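Local atomic coordinates of germination-specific N-acetylmuramoyl-L-alanine amidase, Autolysin (Clostridioides difficile, PDB entry 7RAG), a protein that probably cleaves, as a zinc-dependent amidase activated by the GerS lipoprotein, the bond joining N-acetylmuramic acid to L-alanine in peptidoglycan during spore formation. Residues G120-Y125 against E154-D159; K129-E134 against N168-L173. All blocks are in the same frame, centred on the assembly; numbering follows the deposited sequence.

In the fold
The two contacts touch each other and both reach one mixed beta sheet, their centres about 11 Å apart, and their segments alternate along the chain: 120-125, 129-134, 154-159, then 168-173. Contact 1 pairs strand 122-126 with strand 156-158, the outermost on that side within the chain, and helix 130-147 connects the two in a beta-alpha-beta crossover. Contact 2 sets the first turn of that same helix against the start of strand 171-178, which runs antiparallel to strand 122-126. A probable hydrogen bond from Phe124 N to Leu173 O, 2.8 Å long, joins the contacts directly. Contact 1 closes the crossover unit; contact 2 packs its helix against the neighbour of strand 104-111, which carries the zinc ligand His109.

Contact 1: residues G120-Y125 against E154-D159; sequences GAQTFY and EVKPRD
Phe124 and Arg158 meet on one face of a parallel strand pair at the edge of the sheet, Tyr125 and Pro157 on the other. Arg158 crosses the Phe124 ring obliquely, its guanidinium plane turned 78° from that of the ring. NH1 stands over one ring face, offset toward the rim at CE1, and CZ lies 5.0 Å from the ring centroid, a cation-pi contact. The aliphatic part of Arg158 shares the work, CG approaching Phe124 CD1 to 3.5 Å. With chi1 at -60°, Arg158 CG is anti to the carbonyl carbon, and further bends at chi2 and chi3 fold the chain back against the ring. A salt bridge from NE to Asp160 gives the cation a second partner.

On the other face the side chains lie side by side and point the same way. Tyr125 turns its ring over the neighbouring backbone, so that Pro157 CA sits 3.9 Å from its centroid in a CH-pi contact; Val155 CG2 packs against Tyr125 CE2.

Gln122 gives the start of the pair a polar clasp. Both hydrogens of NE2 are used, nearly straight and close to the amide plane: one reaches Glu154 O at 2.6 Å, the other Thr123 O. Arg153 bonds OE1, which helps fix the flip of the amide. Thr123 O also accepts from Lys156 N at 3.3 Å, and Arg158 N binds Tyr125 O at 3.0 Å; Tyr125 N to Lys156 O is weak.

This is the parallel pairing of a beta-alpha-beta crossover, one that also tethers an arginine about 9 Å from the zinc ion. Engaged by both, the guanidinium would be expected to have its movement limited by aromatic face and carboxylate.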
# COMPACT_ATOMS: atom_id res chain seq x y z
N GLY B 120 -7.20 -21.67 24.24
CA GLY B 120 -7.15 -20.34 23.67
C GLY B 120 -6.20 -19.39 24.37
O GLY B 120 -5.97 -19.50 25.58
N ALA B 121 -5.61 -18.47 23.61
CA ALA B 121 -4.86 -17.37 24.20
C ALA B 121 -5.83 -16.32 24.75
O ALA B 121 -6.86 -16.01 24.13
CB ALA B 121 -3.94 -16.74 23.17
N GLN B 122 -5.50 -15.79 25.91
CA GLN B 122 -6.33 -14.82 26.60
C GLN B 122 -5.48 -13.66 27.08
O GLN B 122 -4.45 -13.88 27.72
CB GLN B 122 -7.04 -15.49 27.77
CG GLN B 122 -7.82 -14.51 28.63
CD GLN B 122 -9.05 -14.02 27.93
OE1 GLN B 122 -9.90 -14.81 27.53
NE2 GLN B 122 -9.14 -12.70 27.74
N THR B 123 -5.90 -12.44 26.80
CA THR B 123 -5.21 -11.25 27.28
C THR B 123 -6.00 -10.59 28.42
O THR B 123 -7.22 -10.67 28.49
CB THR B 123 -5.00 -10.25 26.15
OG1 THR B 123 -4.71 -10.98 24.96
CG2 THR B 123 -3.82 -9.35 26.44
N PHE B 124 -5.27 -9.98 29.34
CA PHE B 124 -5.84 -9.27 30.47
C PHE B 124 -5.17 -7.91 30.57
O PHE B 124 -4.03 -7.72 30.14
CB PHE B 124 -5.65 -10.02 31.80
CG PHE B 124 -6.06 -11.46 31.77
CD1 PHE B 124 -7.33 -11.85 32.16
CD2 PHE B 124 -5.16 -12.44 31.40
CE1 PHE B 124 -7.69 -13.19 32.16
CE2 PHE B 124 -5.53 -13.77 31.39
CZ PHE B 124 -6.78 -14.15 31.78
N TYR B 125 -5.89 -6.98 31.19
CA TYR B 125 -5.44 -5.62 31.44
C TYR B 125 -5.90 -5.24 32.84
O TYR B 125 -6.91 -5.76 33.33
CB TYR B 125 -6.03 -4.64 30.41
CG TYR B 125 -7.54 -4.48 30.51
CD1 TYR B 125 -8.09 -3.43 31.25
CD2 TYR B 125 -8.40 -5.37 29.88
CE1 TYR B 125 -9.45 -3.28 31.35
CE2 TYR B 125 -9.76 -5.24 29.98
CZ TYR B 125 -10.28 -4.18 30.71
OH TYR B 125 -11.64 -4.02 30.81
N GLU B 154 -12.56 -12.61 24.61
CA GLU B 154 -12.47 -11.16 24.73
C GLU B 154 -11.50 -10.81 25.86
O GLU B 154 -11.29 -11.61 26.78
CB GLU B 154 -13.84 -10.54 25.00
CG GLU B 154 -14.81 -10.62 23.82
CD GLU B 154 -14.51 -9.57 22.74
OE1 GLU B 154 -13.54 -8.80 22.93
OE2 GLU B 154 -15.23 -9.52 21.72
N VAL B 155 -10.89 -9.62 25.76
CA VAL B 155 -10.00 -9.17 26.82
C VAL B 155 -10.80 -9.04 28.11
O VAL B 155 -11.98 -8.67 28.09
CB VAL B 155 -9.30 -7.85 26.45
CG1 VAL B 155 -8.59 -7.97 25.12
CG2 VAL B 155 -10.30 -6.72 26.40
N LYS B 156 -10.18 -9.40 29.22
CA LYS B 156 -10.84 -9.36 30.51
C LYS B 156 -10.06 -8.48 31.46
O LYS B 156 -8.82 -8.49 31.43
CB LYS B 156 -10.97 -10.77 31.12
CG LYS B 156 -11.77 -11.77 30.30
CD LYS B 156 -13.22 -11.35 30.18
CE LYS B 156 -13.97 -12.25 29.20
NZ LYS B 156 -15.04 -11.53 28.44
N PRO B 157 -10.73 -7.68 32.29
CA PRO B 157 -10.03 -6.94 33.34
C PRO B 157 -9.61 -7.84 34.49
O PRO B 157 -10.24 -8.86 34.77
CB PRO B 157 -11.07 -5.91 33.79
CG PRO B 157 -12.34 -6.60 33.55
CD PRO B 157 -12.16 -7.34 32.27
N ARG B 158 -8.55 -7.43 35.18
CA ARG B 158 -8.10 -8.07 36.41
C ARG B 158 -7.79 -6.98 37.41
O ARG B 158 -7.48 -5.84 37.05
CB ARG B 158 -6.87 -8.96 36.18
CG ARG B 158 -7.08 -10.11 35.19
CD ARG B 158 -8.01 -11.18 35.76
NE ARG B 158 -7.41 -11.91 36.88
CZ ARG B 158 -6.53 -12.89 36.74
NH1 ARG B 158 -6.14 -13.25 35.52
NH2 ARG B 158 -6.02 -13.51 37.81
N ASP B 159 -7.90 -7.32 38.68
CA ASP B 159 -7.48 -6.41 39.74
C ASP B 159 -6.68 -7.14 40.80
O ASP B 159 -6.46 -6.58 41.88
CB ASP B 159 -8.69 -5.74 40.37
CG ASP B 159 -9.71 -6.75 40.85
OD1 ASP B 159 -9.49 -7.96 40.58
OD2 ASP B 159 -10.70 -6.35 41.49

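Contact 2: residues K129-E134 against N168-L173; sequences KQDSKE and NIPSVL
The Asp131 carboxylate is the flat group here; its OD2 lies over the puckered ring of Pro170, and the two side chains cross at about a right angle. OD2 does the touching, between 3.4 Å from Pro170 CG and 3.9 Å from Pro170 CB, with N and CD at intermediate distances. The bond to CB already points to the strand, and chi1 of 49° puts Asp131 CG between the backbone N and the carbonyl carbon. Tyr208 of helix 191-211 touches both Asp131 and Pro170, tying a second helix to the pair.

One residue further on, Ser132 supplies the hydrogen bond of the contact. Its OG accepts from Ser171 N at 2.8 Å, with an N-H...O angle of 166°. That hydroxyl oxygen also lies 3.3 Å from Pro170 CA, while CB packs 3.2 Å from Ser171 O, so the short side chain lets helix and strand come close; the CA atoms of Ser132 and Pro170 are 4.5 Å apart. Further along the strand, Val172 CG1 rests 3.6 Å from Ser132 O, and the valine continues onto Leu135, Ser136 and Ile139 of the same helix. Ser171 turns its own hydroxyl back within its segment, donating to Ile169 O from above the carbonyl plane at 2.9 Å.

The arrangement illustrates how the first turn of a helix can take up a backbone N-H at the start of an inner strand. Pro170 and Val172 form backbone hydrogen bonds with Phe105 of strand 104-111, and strand 122-126 flanks the other side. Lying in that same turn, two residues after the N-cap Lys129, the Asp131 carboxylate would be expected to interact favourably with the helix dipole.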
# COMPACT_ATOMS: atom_id res chain seq x y z
N LYS B 129 -8.03 0.80 33.42
CA LYS B 129 -6.96 1.53 32.76
C LYS B 129 -7.23 1.44 31.26
O LYS B 129 -7.14 0.36 30.68
CB LYS B 129 -5.58 0.97 33.11
CG LYS B 129 -5.31 0.82 34.60
CD LYS B 129 -5.63 2.08 35.37
CE LYS B 129 -4.38 2.84 35.80
NZ LYS B 129 -3.73 3.59 34.67
N GLN B 130 -7.56 2.58 30.66
CA GLN B 130 -8.09 2.57 29.29
C GLN B 130 -7.01 2.22 28.28
O GLN B 130 -7.22 1.40 27.38
CB GLN B 130 -8.72 3.92 28.97
CG GLN B 130 -9.69 3.86 27.82
CD GLN B 130 -10.93 3.06 28.18
OE1 GLN B 130 -11.49 2.34 27.34
NE2 GLN B 130 -11.37 3.18 29.43
N ASP B 131 -5.84 2.85 28.42
CA ASP B 131 -4.74 2.58 27.50
C ASP B 131 -4.41 1.10 27.48
O ASP B 131 -4.26 0.50 26.41
CB ASP B 131 -3.51 3.42 27.90
CG ASP B 131 -3.17 3.31 29.41
OD1 ASP B 131 -4.12 3.15 30.24
OD2 ASP B 131 -1.96 3.39 29.80
N SER B 132 -4.34 0.48 28.65
CA SER B 132 -4.01 -0.94 28.72
C SER B 132 -5.10 -1.79 28.09
O SER B 132 -4.81 -2.81 27.46
CB SER B 132 -3.75 -1.35 30.16
OG SER B 132 -2.69 -0.58 30.70
N LYS B 133 -6.37 -1.37 28.24
CA LYS B 133 -7.45 -2.10 27.59
C LYS B 133 -7.31 -2.02 26.07
O LYS B 133 -7.46 -3.04 25.38
CB LYS B 133 -8.80 -1.56 28.05
CG LYS B 133 -9.96 -2.51 27.70
CD LYS B 133 -11.33 -1.98 28.15
CE LYS B 133 -11.75 -0.78 27.29
NZ LYS B 133 -12.84 0.05 27.88
N GLU B 134 -6.98 -0.84 25.54
CA GLU B 134 -6.77 -0.73 24.10
C GLU B 134 -5.64 -1.64 23.64
O GLU B 134 -5.78 -2.38 22.65
CB GLU B 134 -6.46 0.72 23.71
CG GLU B 134 -7.52 1.73 24.06
CD GLU B 134 -7.07 3.18 23.80
OE1 GLU B 134 -5.95 3.38 23.24
OE2 GLU B 134 -7.85 4.10 24.17
N ASN B 168 1.45 3.27 35.73
CA ASN B 168 1.59 4.51 34.97
C ASN B 168 1.96 4.28 33.52
O ASN B 168 2.16 5.26 32.80
CB ASN B 168 2.63 5.48 35.57
CG ASN B 168 2.25 5.95 36.96
OD1 ASN B 168 1.13 6.40 37.20
ND2 ASN B 168 3.19 5.81 37.91
N ILE B 169 2.06 3.04 33.07
CA ILE B 169 2.29 2.77 31.65
C ILE B 169 1.33 1.67 31.21
O ILE B 169 0.77 0.95 32.05
CB ILE B 169 3.75 2.36 31.37
CG1 ILE B 169 4.19 1.25 32.33
CG2 ILE B 169 4.65 3.59 31.43
CD1 ILE B 169 5.50 0.59 31.95
N PRO B 170 1.08 1.55 29.90
CA PRO B 170 0.17 0.49 29.44
C PRO B 170 0.71 -0.89 29.82
O PRO B 170 1.86 -1.24 29.53
CB PRO B 170 0.12 0.70 27.92
CG PRO B 170 0.47 2.12 27.75
CD PRO B 170 1.47 2.44 28.79
N SER B 171 -0.14 -1.69 30.45
CA SER B 171 0.32 -2.92 31.06
C SER B 171 -0.66 -4.03 30.74
O SER B 171 -1.86 -3.86 30.96
CB SER B 171 0.45 -2.77 32.58
OG SER B 171 1.39 -1.77 32.91
N VAL B 172 -0.17 -5.16 30.22
CA VAL B 172 -1.04 -6.27 29.87
C VAL B 172 -0.37 -7.58 30.25
O VAL B 172 0.86 -7.70 30.26
CB VAL B 172 -1.40 -6.30 28.37
CG1 VAL B 172 -2.00 -4.97 27.94
CG2 VAL B 172 -0.16 -6.61 27.55
N LEU B 173 -1.21 -8.56 30.55
CA LEU B 173 -0.78 -9.93 30.78
C LEU B 173 -1.35 -10.78 29.66
O LEU B 173 -2.51 -10.63 29.29
CB LEU B 173 -1.28 -10.45 32.12
CG LEU B 173 -1.06 -11.95 32.34
CD1 LEU B 173 0.31 -12.12 32.92
CD2 LEU B 173 -2.11 -12.59 33.26